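Tubulin-like protein CetZ2 (PDB 4B45) binds GTP and belongs to the tubulin-like CetZ family of GTPases, acting in the control of cell shape in the archaeon Haloferax volcanii. Local coordinates at residues 1-6 and 94-99; 17-22 and 185-190; 26-31 and 190-195. One frame throughout, in Å; residues are numbered along the deposited sequence.

Interaction 1. Residues 1-6 and 94-99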
ATOM      1  N   MET A   1       7.454  -2.823 -11.314  1.00 48.98           N
ATOM      2  CA  MET A   1       6.095  -3.283 -11.576  1.00 46.33           C
ATOM      3  C   MET A   1       5.192  -2.154 -12.062  1.00 49.34           C
ATOM      4  O   MET A   1       4.851  -1.255 -11.295  1.00 50.13           O
ATOM      5  CB  MET A   1       5.485  -3.909 -10.324  1.00 41.53           C
ATOM      6  CG  MET A   1       4.038  -4.314 -10.545  1.00 47.95           C
ATOM      7  SD  MET A   1       3.206  -4.878  -9.056  1.00 59.51           S
ATOM      8  CE  MET A   1       3.609  -6.600  -9.110  1.00 45.24           C
ATOM      9  N   LYS A   2       4.797  -2.207 -13.330  1.00 44.34           N
ATOM     10  CA  LYS A   2       3.941  -1.168 -13.878  1.00 46.13           C
ATOM     11  C   LYS A   2       2.512  -1.408 -13.413  1.00 46.89           C
ATOM     12  O   LYS A   2       1.995  -2.528 -13.512  1.00 47.05           O
ATOM     13  CB  LYS A   2       4.020  -1.144 -15.405  1.00 49.78           C
ATOM     14  CG  LYS A   2       5.420  -0.938 -15.951  1.00 50.14           C
ATOM     15  CD  LYS A   2       5.422  -1.124 -17.460  1.00 58.80           C
ATOM     16  CE  LYS A   2       6.810  -1.464 -17.995  1.00 68.25           C
ATOM     17  NZ  LYS A   2       6.772  -1.718 -19.464  1.00 81.02           N
ATOM     18  N   THR A   3       1.874  -0.361 -12.900  1.00 48.90           N
ATOM     19  CA  THR A   3       0.570  -0.522 -12.273  1.00 48.91           C
ATOM     20  C   THR A   3      -0.452   0.553 -12.658  1.00 50.10           C
ATOM     21  O   THR A   3      -0.100   1.609 -13.207  1.00 44.22           O
ATOM     22  CB  THR A   3       0.712  -0.585 -10.750  1.00 44.03           C
ATOM     23  OG1 THR A   3      -0.483  -1.142 -10.182  1.00 47.57           O
ATOM     24  CG2 THR A   3       0.964   0.804 -10.181  1.00 42.91           C
ATOM     25  N   VAL A   4      -1.721   0.254 -12.384  1.00 48.62           N
ATOM     26  CA  VAL A   4      -2.825   1.198 -12.563  1.00 48.63           C
ATOM     27  C   VAL A   4      -3.516   1.401 -11.224  1.00 45.16           C
ATOM     28  O   VAL A   4      -3.886   0.434 -10.553  1.00 46.59           O
ATOM     29  CB  VAL A   4      -3.878   0.681 -13.570  1.00 49.96           C
ATOM     30  CG1 VAL A   4      -5.127   1.560 -13.521  1.00 44.14           C
ATOM     31  CG2 VAL A   4      -3.314   0.651 -14.966  1.00 43.21           C
ATOM     32  N   LEU A   5      -3.668   2.653 -10.815  1.00 46.59           N
ATOM     33  CA  LEU A   5      -4.225   2.932  -9.500  1.00 44.35           C
ATOM     34  C   LEU A   5      -5.677   3.360  -9.628  1.00 38.78           C
ATOM     35  O   LEU A   5      -5.992   4.207 -10.446  1.00 43.91           O
ATOM     36  CB  LEU A   5      -3.426   4.036  -8.812  1.00 42.71           C
ATOM     37  CG  LEU A   5      -1.929   3.787  -8.672  1.00 45.87           C
ATOM     38  CD1 LEU A   5      -1.230   4.991  -8.003  1.00 35.45           C
ATOM     39  CD2 LEU A   5      -1.682   2.506  -7.889  1.00 41.82           C
ATOM     40  N   ILE A   6      -6.554   2.779  -8.811  1.00 41.65           N
ATOM     41  CA  ILE A   6      -7.929   3.248  -8.723  1.00 47.40           C
ATOM     42  C   ILE A   6      -8.306   3.569  -7.287  1.00 40.30           C
ATOM     43  O   ILE A   6      -8.583   2.671  -6.498  1.00 41.49           O
ATOM     44  CB  ILE A   6      -8.925   2.204  -9.240  1.00 46.03           C
ATOM     45  CG1 ILE A   6      -8.531   1.731 -10.641  1.00 47.22           C
ATOM     46  CG2 ILE A   6     -10.340   2.788  -9.234  1.00 52.11           C
ATOM     47  CD1 ILE A   6      -9.058   0.359 -10.964  1.00 50.47           C
ATOM     48  N   ALA A  94       0.168  -2.955 -18.270  1.00 48.86           N
ATOM     49  CA  ALA A  94      -0.101  -3.031 -16.830  1.00 50.63           C
ATOM     50  C   ALA A  94       0.263  -4.402 -16.260  1.00 52.10           C
ATOM     51  O   ALA A  94      -0.096  -5.437 -16.824  1.00 54.72           O
ATOM     52  CB  ALA A  94      -1.564  -2.686 -16.531  1.00 42.13           C
ATOM     53  N   GLU A  95       0.979  -4.414 -15.144  1.00 46.86           N
ATOM     54  CA  GLU A  95       1.407  -5.678 -14.563  1.00 47.88           C
ATOM     55  C   GLU A  95       0.602  -6.031 -13.326  1.00 48.71           C
ATOM     56  O   GLU A  95       0.674  -7.149 -12.809  1.00 48.05           O
ATOM     57  CB  GLU A  95       2.902  -5.644 -14.272  1.00 49.37           C
ATOM     58  CG  GLU A  95       3.724  -5.691 -15.546  1.00 52.12           C
ATOM     59  CD  GLU A  95       5.200  -5.452 -15.315  1.00 57.24           C
ATOM     60  OE1 GLU A  95       5.549  -4.503 -14.579  1.00 55.02           O
ATOM     61  OE2 GLU A  95       6.012  -6.202 -15.896  1.00 65.82           O
ATOM     62  N   SER A  96      -0.184  -5.063 -12.869  1.00 45.31           N
ATOM     63  CA  SER A  96      -1.013  -5.236 -11.696  1.00 39.11           C
ATOM     64  C   SER A  96      -1.992  -4.071 -11.639  1.00 43.36           C
ATOM     65  O   SER A  96      -1.822  -3.083 -12.360  1.00 41.29           O
ATOM     66  CB  SER A  96      -0.143  -5.260 -10.439  1.00 42.25           C
ATOM     67  OG  SER A  96       0.507  -4.018 -10.258  1.00 44.96           O
ATOM     68  N   ILE A  97      -3.016  -4.200 -10.797  1.00 44.64           N
ATOM     69  CA  ILE A  97      -3.950  -3.111 -10.523  1.00 36.90           C
ATOM     70  C   ILE A  97      -4.140  -2.958  -9.018  1.00 43.68           C
ATOM     71  O   ILE A  97      -4.412  -3.933  -8.310  1.00 54.53           O
ATOM     72  CB  ILE A  97      -5.338  -3.347 -11.178  1.00 42.46           C
ATOM     73  CG1 ILE A  97      -5.216  -3.392 -12.700  1.00 43.72           C
ATOM     74  CG2 ILE A  97      -6.316  -2.228 -10.781  1.00 40.46           C
ATOM     75  CD1 ILE A  97      -6.522  -3.728 -13.395  1.00 51.19           C
ATOM     76  N   PHE A  98      -3.961  -1.742  -8.519  1.00 40.00           N
ATOM     77  CA  PHE A  98      -4.188  -1.462  -7.100  1.00 35.73           C
ATOM     78  C   PHE A  98      -5.511  -0.725  -6.888  1.00 39.30           C
ATOM     79  O   PHE A  98      -5.705   0.356  -7.436  1.00 42.94           O
ATOM     80  CB  PHE A  98      -3.056  -0.605  -6.531  1.00 41.87           C
ATOM     81  CG  PHE A  98      -1.842  -1.394  -6.089  1.00 45.85           C
ATOM     82  CD1 PHE A  98      -1.772  -1.915  -4.811  1.00 45.94           C
ATOM     83  CD2 PHE A  98      -0.770  -1.586  -6.950  1.00 47.69           C
ATOM     84  CE1 PHE A  98      -0.652  -2.624  -4.391  1.00 46.96           C
ATOM     85  CE2 PHE A  98       0.348  -2.291  -6.545  1.00 43.03           C
ATOM     86  CZ  PHE A  98       0.405  -2.807  -5.255  1.00 36.85           C
ATOM     87  N   VAL A  99      -6.429  -1.323  -6.129  1.00 38.63           N
ATOM     88  CA  VAL A  99      -7.610  -0.592  -5.682  1.00 43.24           C
ATOM     89  C   VAL A  99      -7.270   0.037  -4.329  1.00 46.11           C
ATOM     90  O   VAL A  99      -7.076  -0.673  -3.346  1.00 43.91           O
ATOM     91  CB  VAL A  99      -8.872  -1.490  -5.560  1.00 46.39           C
ATOM     92  CG1 VAL A  99      -9.996  -0.733  -4.851  1.00 49.75           C
ATOM     93  CG2 VAL A  99      -9.350  -1.956  -6.930  1.00 50.77           C
TER
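The side chain of Phe98 meets two residues of 1-6: Thr3 OG1 lies at the edge of its ring, in plane and 3.3 Å from CD2, while Leu5 CD2 packs against its CB at 3.7 Å, the two side chains side by side and pointing the same way. With OG1 anti to the backbone N (chi1 -162°), Thr3 also shares a hydrogen bond with Ser96 OG at 3.0 Å, and Met1 SD sits close to that same serine hydroxyl. Phe98 N bonds to Val4 O, and Phe98 O receives Ile6 N at 2.9 Å in a nearly straight bond (171°). This is the pairing of two neighbouring parallel strands, 3-8 and 96-102, inside the Rossmann-like sheet of the tubulin/FtsZ GTPase domain. On the face that carries Val4, Ile6, Ile97 and Val99, Ile6 CD1 reaches Ile97 CG2 at 3.8 Å, and Leu115 and Leu119 of helix 107-120 pack on Ile6. Leu194 of helix 175-196 touches Thr3 and Phe98 on the other face. At the N-terminal end of the pair, Glu95 holds Lys2 at both ends of its backbone: Glu95 N bonds to Lys2 O at 2.7 Å, and Glu95 OE1 accepts Lys2 N through its anti lone pair, also at 2.7 Å.

Interaction 2. Residues 17-22 and 185-190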
ATOM      1  N   SER A  17      -3.414   9.683  -5.383  1.00 38.81           N
ATOM      2  CA  SER A  17      -2.757  10.887  -5.903  1.00 43.34           C
ATOM      3  C   SER A  17      -1.314  11.019  -5.426  1.00 47.82           C
ATOM      4  O   SER A  17      -0.437  11.406  -6.199  1.00 46.48           O
ATOM      5  CB  SER A  17      -3.527  12.149  -5.503  1.00 43.55           C
ATOM      6  OG  SER A  17      -4.809  12.180  -6.109  1.00 58.42           O
ATOM      7  N   ALA A  18      -1.075  10.728  -4.147  1.00 45.25           N
ATOM      8  CA  ALA A  18       0.263  10.863  -3.577  1.00 43.06           C
ATOM      9  C   ALA A  18       1.234   9.878  -4.239  1.00 42.00           C
ATOM     10  O   ALA A  18       2.349  10.240  -4.601  1.00 42.59           O
ATOM     11  CB  ALA A  18       0.220  10.650  -2.080  1.00 39.61           C
ATOM     12  N   LEU A  19       0.785   8.641  -4.420  1.00 47.47           N
ATOM     13  CA  LEU A  19       1.581   7.613  -5.092  1.00 44.40           C
ATOM     14  C   LEU A  19       1.914   8.012  -6.528  1.00 48.76           C
ATOM     15  O   LEU A  19       3.062   7.903  -6.954  1.00 45.83           O
ATOM     16  CB  LEU A  19       0.847   6.268  -5.053  1.00 46.86           C
ATOM     17  CG  LEU A  19       1.575   5.009  -5.529  1.00 56.04           C
ATOM     18  CD1 LEU A  19       2.954   4.909  -4.888  1.00 61.69           C
ATOM     19  CD2 LEU A  19       0.752   3.769  -5.199  1.00 51.63           C
ATOM     20  N   GLN A  20       0.918   8.491  -7.277  1.00 44.50           N
ATOM     21  CA  GLN A  20       1.163   8.913  -8.651  1.00 43.58           C
ATOM     22  C   GLN A  20       2.109  10.101  -8.685  1.00 41.08           C
ATOM     23  O   GLN A  20       2.971  10.203  -9.558  1.00 43.53           O
ATOM     24  CB  GLN A  20      -0.146   9.293  -9.343  1.00 51.71           C
ATOM     25  CG  GLN A  20       0.049   9.846 -10.744  1.00 60.16           C
ATOM     26  CD  GLN A  20      -1.111  10.717 -11.182  1.00 72.98           C
ATOM     27  OE1 GLN A  20      -1.966  10.290 -11.962  1.00 73.78           O
ATOM     28  NE2 GLN A  20      -1.147  11.950 -10.679  1.00 76.01           N
ATOM     29  N   SER A  21       1.928  11.007  -7.730  1.00 38.59           N
ATOM     30  CA  SER A  21       2.791  12.177  -7.599  1.00 44.86           C
ATOM     31  C   SER A  21       4.248  11.767  -7.293  1.00 43.06           C
ATOM     32  O   SER A  21       5.200  12.344  -7.827  1.00 41.02           O
ATOM     33  CB  SER A  21       2.240  13.097  -6.496  1.00 49.44           C
ATOM     34  OG  SER A  21       2.940  14.329  -6.436  1.00 56.56           O
ATOM     35  N   PHE A  22       4.423  10.775  -6.431  1.00 39.01           N
ATOM     36  CA  PHE A  22       5.770  10.281  -6.153  1.00 45.16           C
ATOM     37  C   PHE A  22       6.397   9.677  -7.414  1.00 45.67           C
ATOM     38  O   PHE A  22       7.532   9.992  -7.768  1.00 49.92           O
ATOM     39  CB  PHE A  22       5.764   9.252  -5.023  1.00 49.15           C
ATOM     40  CG  PHE A  22       7.121   8.635  -4.757  1.00 52.97           C
ATOM     41  CD1 PHE A  22       8.063   9.302  -3.979  1.00 48.98           C
ATOM     42  CD2 PHE A  22       7.457   7.397  -5.293  1.00 54.71           C
ATOM     43  CE1 PHE A  22       9.316   8.743  -3.738  1.00 48.37           C
ATOM     44  CE2 PHE A  22       8.711   6.830  -5.054  1.00 54.28           C
ATOM     45  CZ  PHE A  22       9.639   7.503  -4.271  1.00 46.51           C
ATOM     46  N   ALA A 185       4.460   8.925   3.210  1.00 51.22           N
ATOM     47  CA  ALA A 185       5.344   7.845   3.630  1.00 53.45           C
ATOM     48  C   ALA A 185       4.943   6.596   2.875  1.00 49.41           C
ATOM     49  O   ALA A 185       5.789   5.811   2.444  1.00 47.20           O
ATOM     50  CB  ALA A 185       5.254   7.616   5.124  1.00 48.57           C
ATOM     51  N   ILE A 186       3.643   6.408   2.702  1.00 40.81           N
ATOM     52  CA  ILE A 186       3.181   5.213   2.015  1.00 45.34           C
ATOM     53  C   ILE A 186       3.584   5.290   0.562  1.00 42.08           C
ATOM     54  O   ILE A 186       4.067   4.309  -0.014  1.00 43.09           O
ATOM     55  CB  ILE A 186       1.675   4.999   2.171  1.00 49.64           C
ATOM     56  CG1 ILE A 186       1.390   4.541   3.597  1.00 50.97           C
ATOM     57  CG2 ILE A 186       1.190   3.921   1.216  1.00 47.96           C
ATOM     58  CD1 ILE A 186       2.173   3.291   3.976  1.00 53.46           C
ATOM     59  N   ALA A 187       3.431   6.475  -0.015  1.00 44.68           N
ATOM     60  CA  ALA A 187       3.801   6.684  -1.404  1.00 47.06           C
ATOM     61  C   ALA A 187       5.265   6.338  -1.682  1.00 47.45           C
ATOM     62  O   ALA A 187       5.563   5.669  -2.670  1.00 43.44           O
ATOM     63  CB  ALA A 187       3.506   8.087  -1.816  1.00 38.59           C
ATOM     64  N   ARG A 188       6.171   6.798  -0.821  1.00 51.58           N
ATOM     65  CA  ARG A 188       7.598   6.514  -0.981  1.00 51.17           C
ATOM     66  C   ARG A 188       7.891   5.017  -0.912  1.00 49.69           C
ATOM     67  O   ARG A 188       8.585   4.477  -1.768  1.00 50.00           O
ATOM     68  CB  ARG A 188       8.426   7.241   0.079  1.00 56.06           C
ATOM     69  CG  ARG A 188       9.845   6.713   0.199  1.00 67.35           C
ATOM     70  CD  ARG A 188      10.372   6.853   1.626  1.00 76.99           C
ATOM     71  NE  ARG A 188      11.069   8.118   1.840  1.00 80.37           N
ATOM     72  CZ  ARG A 188      11.375   8.615   3.036  1.00 82.81           C
ATOM     73  NH1 ARG A 188      11.038   7.964   4.143  1.00 81.63           N
ATOM     74  NH2 ARG A 188      12.009   9.775   3.126  1.00 87.26           N
ATOM     75  N   ARG A 189       7.353   4.359   0.113  1.00 49.31           N
ATOM     76  CA  ARG A 189       7.453   2.908   0.270  1.00 46.47           C
ATOM     77  C   ARG A 189       6.935   2.109  -0.919  1.00 46.66           C
ATOM     78  O   ARG A 189       7.624   1.228  -1.433  1.00 44.58           O
ATOM     79  CB  ARG A 189       6.678   2.454   1.507  1.00 40.73           C
ATOM     80  CG  ARG A 189       7.427   2.623   2.790  1.00 57.15           C
ATOM     81  CD  ARG A 189       6.462   2.729   3.937  1.00 55.29           C
ATOM     82  NE  ARG A 189       7.120   2.868   5.236  1.00 52.88           N
ATOM     83  CZ  ARG A 189       7.802   3.946   5.620  1.00 66.88           C
ATOM     84  NH1 ARG A 189       7.948   4.986   4.798  1.00 71.51           N
ATOM     85  NH2 ARG A 189       8.351   3.979   6.825  1.00 67.93           N
ATOM     86  N   VAL A 190       5.695   2.377  -1.312  1.00 48.20           N
ATOM     87  CA  VAL A 190       5.065   1.639  -2.402  1.00 46.88           C
ATOM     88  C   VAL A 190       5.716   1.991  -3.730  1.00 42.79           C
ATOM     89  O   VAL A 190       6.035   1.104  -4.526  1.00 46.70           O
ATOM     90  CB  VAL A 190       3.548   1.889  -2.444  1.00 42.68           C
ATOM     91  CG1 VAL A 190       2.915   1.217  -3.667  1.00 39.66           C
ATOM     92  CG2 VAL A 190       2.903   1.382  -1.156  1.00 44.03           C
TER
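Ala187 fits against Ala18, Leu19 and Phe22, bringing helix 9-26 onto helix 175-196, the long core helix that in the tubulin/FtsZ fold runs between the nucleotide-binding domain and the C-terminal domain. The segment axes approach to 8.4 Å at a crossing angle of -51°, and the short alanine side chains let the backbones come near: the CA atoms of Leu19 and Ala187 are 4.4 Å apart. Most of the contact is apolar. Ala187 CB lies 4.2 Å from Ala18 CB and also touches Phe22 CB, while Leu19 CD2 meets Val190 CG1 at 3.7 Å, these two side chains crossing at about a right angle. Backbone oxygens are also touched, without hydrogen bonds across the contact: Ala187 CB rests on Ala18 O, and Leu19 CD1 and Phe22 CD2 approach Ala187 O. The aromatic component is a CH-pi contact. Phe22 CG stands anti to the backbone N (chi1 176°), and one face of the ring takes Arg188 CA over its centre, 3.9 Å from the centroid. Ala18 is also close to Asn183, a GTP-binding residue one turn before Ala187 on helix 175-196. Within 185-190, Arg189 N and Arg189 NH1 reach Ala185 O from opposite faces of its carbonyl plane, NH1 at 3.3 Å.

Interaction 3. Residues 26-31 and 190-195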
ATOM      1  N   THR A  26       9.793  11.510  -9.310  1.00 54.79           N
ATOM      2  CA  THR A  26      11.018  10.716  -9.411  1.00 53.05           C
ATOM      3  C   THR A  26      11.294  10.279 -10.844  1.00 52.25           C
ATOM      4  O   THR A  26      12.407   9.904 -11.182  1.00 55.79           O
ATOM      5  CB  THR A  26      10.931   9.451  -8.545  1.00 49.92           C
ATOM      6  OG1 THR A  26       9.825   8.655  -8.985  1.00 49.34           O
ATOM      7  CG2 THR A  26      10.715   9.816  -7.085  1.00 49.28           C
ATOM      8  N   GLY A  27      10.275  10.302 -11.685  1.00 55.26           N
ATOM      9  CA  GLY A  27      10.452   9.846 -13.052  1.00 54.01           C
ATOM     10  C   GLY A  27      10.521   8.334 -13.220  1.00 47.50           C
ATOM     11  O   GLY A  27      10.927   7.852 -14.267  1.00 48.16           O
ATOM     12  N   PHE A  28      10.119   7.571 -12.209  1.00 47.22           N
ATOM     13  CA  PHE A  28      10.162   6.107 -12.330  1.00 56.21           C
ATOM     14  C   PHE A  28       9.202   5.555 -13.398  1.00 55.86           C
ATOM     15  O   PHE A  28       9.513   4.570 -14.069  1.00 49.52           O
ATOM     16  CB  PHE A  28       9.880   5.441 -10.981  1.00 58.41           C
ATOM     17  CG  PHE A  28      10.995   5.585  -9.988  1.00 62.24           C
ATOM     18  CD1 PHE A  28      12.311   5.389 -10.370  1.00 61.50           C
ATOM     19  CD2 PHE A  28      10.725   5.907  -8.667  1.00 62.56           C
ATOM     20  CE1 PHE A  28      13.333   5.520  -9.456  1.00 62.75           C
ATOM     21  CE2 PHE A  28      11.746   6.037  -7.748  1.00 59.72           C
ATOM     22  CZ  PHE A  28      13.051   5.843  -8.143  1.00 58.97           C
ATOM     23  N   GLY A  29       8.030   6.170 -13.537  1.00 49.82           N
ATOM     24  CA  GLY A  29       7.079   5.773 -14.574  1.00 50.96           C
ATOM     25  C   GLY A  29       6.358   4.453 -14.335  1.00 48.02           C
ATOM     26  O   GLY A  29       5.866   3.830 -15.263  1.00 49.23           O
ATOM     27  N   ALA A  30       6.276   4.031 -13.082  1.00 41.44           N
ATOM     28  CA  ALA A  30       5.701   2.737 -12.742  1.00 42.69           C
ATOM     29  C   ALA A  30       4.191   2.824 -12.736  1.00 47.69           C
ATOM     30  O   ALA A  30       3.503   1.839 -12.974  1.00 51.68           O
ATOM     31  CB  ALA A  30       6.210   2.273 -11.361  1.00 38.90           C
ATOM     32  N   VAL A  31       3.679   4.013 -12.440  1.00 50.40           N
ATOM     33  CA  VAL A  31       2.243   4.244 -12.403  1.00 44.48           C
ATOM     34  C   VAL A  31       1.807   4.647 -13.796  1.00 45.70           C
ATOM     35  O   VAL A  31       2.167   5.723 -14.272  1.00 46.08           O
ATOM     36  CB  VAL A  31       1.893   5.345 -11.394  1.00 45.46           C
ATOM     37  CG1 VAL A  31       0.432   5.706 -11.484  1.00 46.05           C
ATOM     38  CG2 VAL A  31       2.254   4.895  -9.981  1.00 45.83           C
ATOM     39  N   VAL A 190       5.695   2.377  -1.312  1.00 48.20           N
ATOM     40  CA  VAL A 190       5.065   1.639  -2.402  1.00 46.88           C
ATOM     41  C   VAL A 190       5.716   1.991  -3.730  1.00 42.79           C
ATOM     42  O   VAL A 190       6.035   1.104  -4.526  1.00 46.70           O
ATOM     43  CB  VAL A 190       3.548   1.889  -2.444  1.00 42.68           C
ATOM     44  CG1 VAL A 190       2.915   1.217  -3.667  1.00 39.66           C
ATOM     45  CG2 VAL A 190       2.903   1.382  -1.156  1.00 44.03           C
ATOM     46  N   GLY A 191       5.940   3.284  -3.950  1.00 39.19           N
ATOM     47  CA  GLY A 191       6.592   3.759  -5.159  1.00 34.61           C
ATOM     48  C   GLY A 191       7.939   3.094  -5.414  1.00 48.35           C
ATOM     49  O   GLY A 191       8.235   2.709  -6.548  1.00 47.03           O
ATOM     50  N   LEU A 192       8.754   2.957  -4.363  1.00 42.39           N
ATOM     51  CA  LEU A 192      10.067   2.345  -4.492  1.00 37.66           C
ATOM     52  C   LEU A 192       9.903   0.873  -4.819  1.00 38.55           C
ATOM     53  O   LEU A 192      10.660   0.319  -5.606  1.00 46.21           O
ATOM     54  CB  LEU A 192      10.882   2.499  -3.196  1.00 35.34           C
ATOM     55  CG  LEU A 192      11.448   3.890  -2.926  1.00 42.34           C
ATOM     56  CD1 LEU A 192      12.139   3.943  -1.561  1.00 43.98           C
ATOM     57  CD2 LEU A 192      12.385   4.348  -4.035  1.00 41.42           C
ATOM     58  N   LEU A 193       8.912   0.238  -4.201  1.00 38.11           N
ATOM     59  CA  LEU A 193       8.633  -1.163  -4.488  1.00 40.29           C
ATOM     60  C   LEU A 193       8.256  -1.343  -5.955  1.00 46.09           C
ATOM     61  O   LEU A 193       8.722  -2.269  -6.622  1.00 48.27           O
ATOM     62  CB  LEU A 193       7.514  -1.668  -3.593  1.00 40.69           C
ATOM     63  CG  LEU A 193       7.030  -3.083  -3.892  1.00 47.15           C
ATOM     64  CD1 LEU A 193       8.034  -4.064  -3.359  1.00 50.06           C
ATOM     65  CD2 LEU A 193       5.646  -3.335  -3.295  1.00 42.94           C
ATOM     66  N   LEU A 194       7.415  -0.442  -6.456  1.00 39.29           N
ATOM     67  CA  LEU A 194       7.007  -0.464  -7.847  1.00 40.69           C
ATOM     68  C   LEU A 194       8.161  -0.116  -8.772  1.00 44.50           C
ATOM     69  O   LEU A 194       8.273  -0.667  -9.868  1.00 48.61           O
ATOM     70  CB  LEU A 194       5.844   0.515  -8.075  1.00 48.87           C
ATOM     71  CG  LEU A 194       4.549   0.259  -7.297  1.00 45.77           C
ATOM     72  CD1 LEU A 194       3.555   1.408  -7.507  1.00 46.81           C
ATOM     73  CD2 LEU A 194       3.923  -1.071  -7.699  1.00 42.36           C
ATOM     74  N   ALA A 195       9.024   0.798  -8.335  1.00 40.95           N
ATOM     75  CA  ALA A 195      10.119   1.260  -9.184  1.00 43.63           C
ATOM     76  C   ALA A 195      11.253   0.240  -9.350  1.00 43.83           C
ATOM     77  O   ALA A 195      11.931   0.217 -10.389  1.00 47.52           O
ATOM     78  CB  ALA A 195      10.680   2.565  -8.654  1.00 44.65           C
TER
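One face of the Phe28 ring carries Ala195 CB, 3.3 Å above the plane and shifted toward the rim, in a CH-pi contact; Leu192 CD2 approaches the ring obliquely, 4.1 Å from CE2. The ring belongs to the loop that joins helix 9-26 to strand 31-38 in a beta-alpha-beta unit of the GTPase domain, and it packs here on the C-terminal part of the core helix 175-196. Phe28 CG, anti to the carbonyl carbon (chi1 -71°), is 3.3 Å from Ala195 CB. Phe28 CD2 comes equally near to that methyl group, which is tight packing. An alanine in place of Phe28 would probably open a gap between loop and helix, leaving Ala195 CB without the ring face and Leu192 CD2 without its aromatic neighbour. Gly27, with positive phi, is the first residue to leave the helical conformation, and Asp23 of helix 9-26 bonds through its carboxylate to Ala30 N and Val31 N. Further along the loop the contact passes to Leu194, which also touches Thr3 of strand 3-8. Ala30 CB sits 3.7 Å from Leu194 CB, and beyond it Val31 CG2 makes a looser approach to Leu194 CD1 at 4.5 Å.

Interactions 2 and 3 follow one another along helix 175-196, sharing Val190, with centres about 8 Å apart; the centre of interaction 1 is about 13 Å from that of interaction 2 and about 11 Å from that of interaction 3. The first segments, 1-6, 17-22 and 26-31, come in order through strand 3-8, helix 9-26 and the following loop; 94-99, 185-190 and 190-195 come afterwards, so all three contacts cross along the chain. They also touch: Leu5 CD1 packs on Leu19 CD2 at 3.6 Å, Thr3 N probably bonds to Ala30 O, and Phe22 CE2 lies beside Phe28 CE2. The start of the GTPase domain is thus packed both within its own sheet and against the core helix leading toward the C-terminal domain.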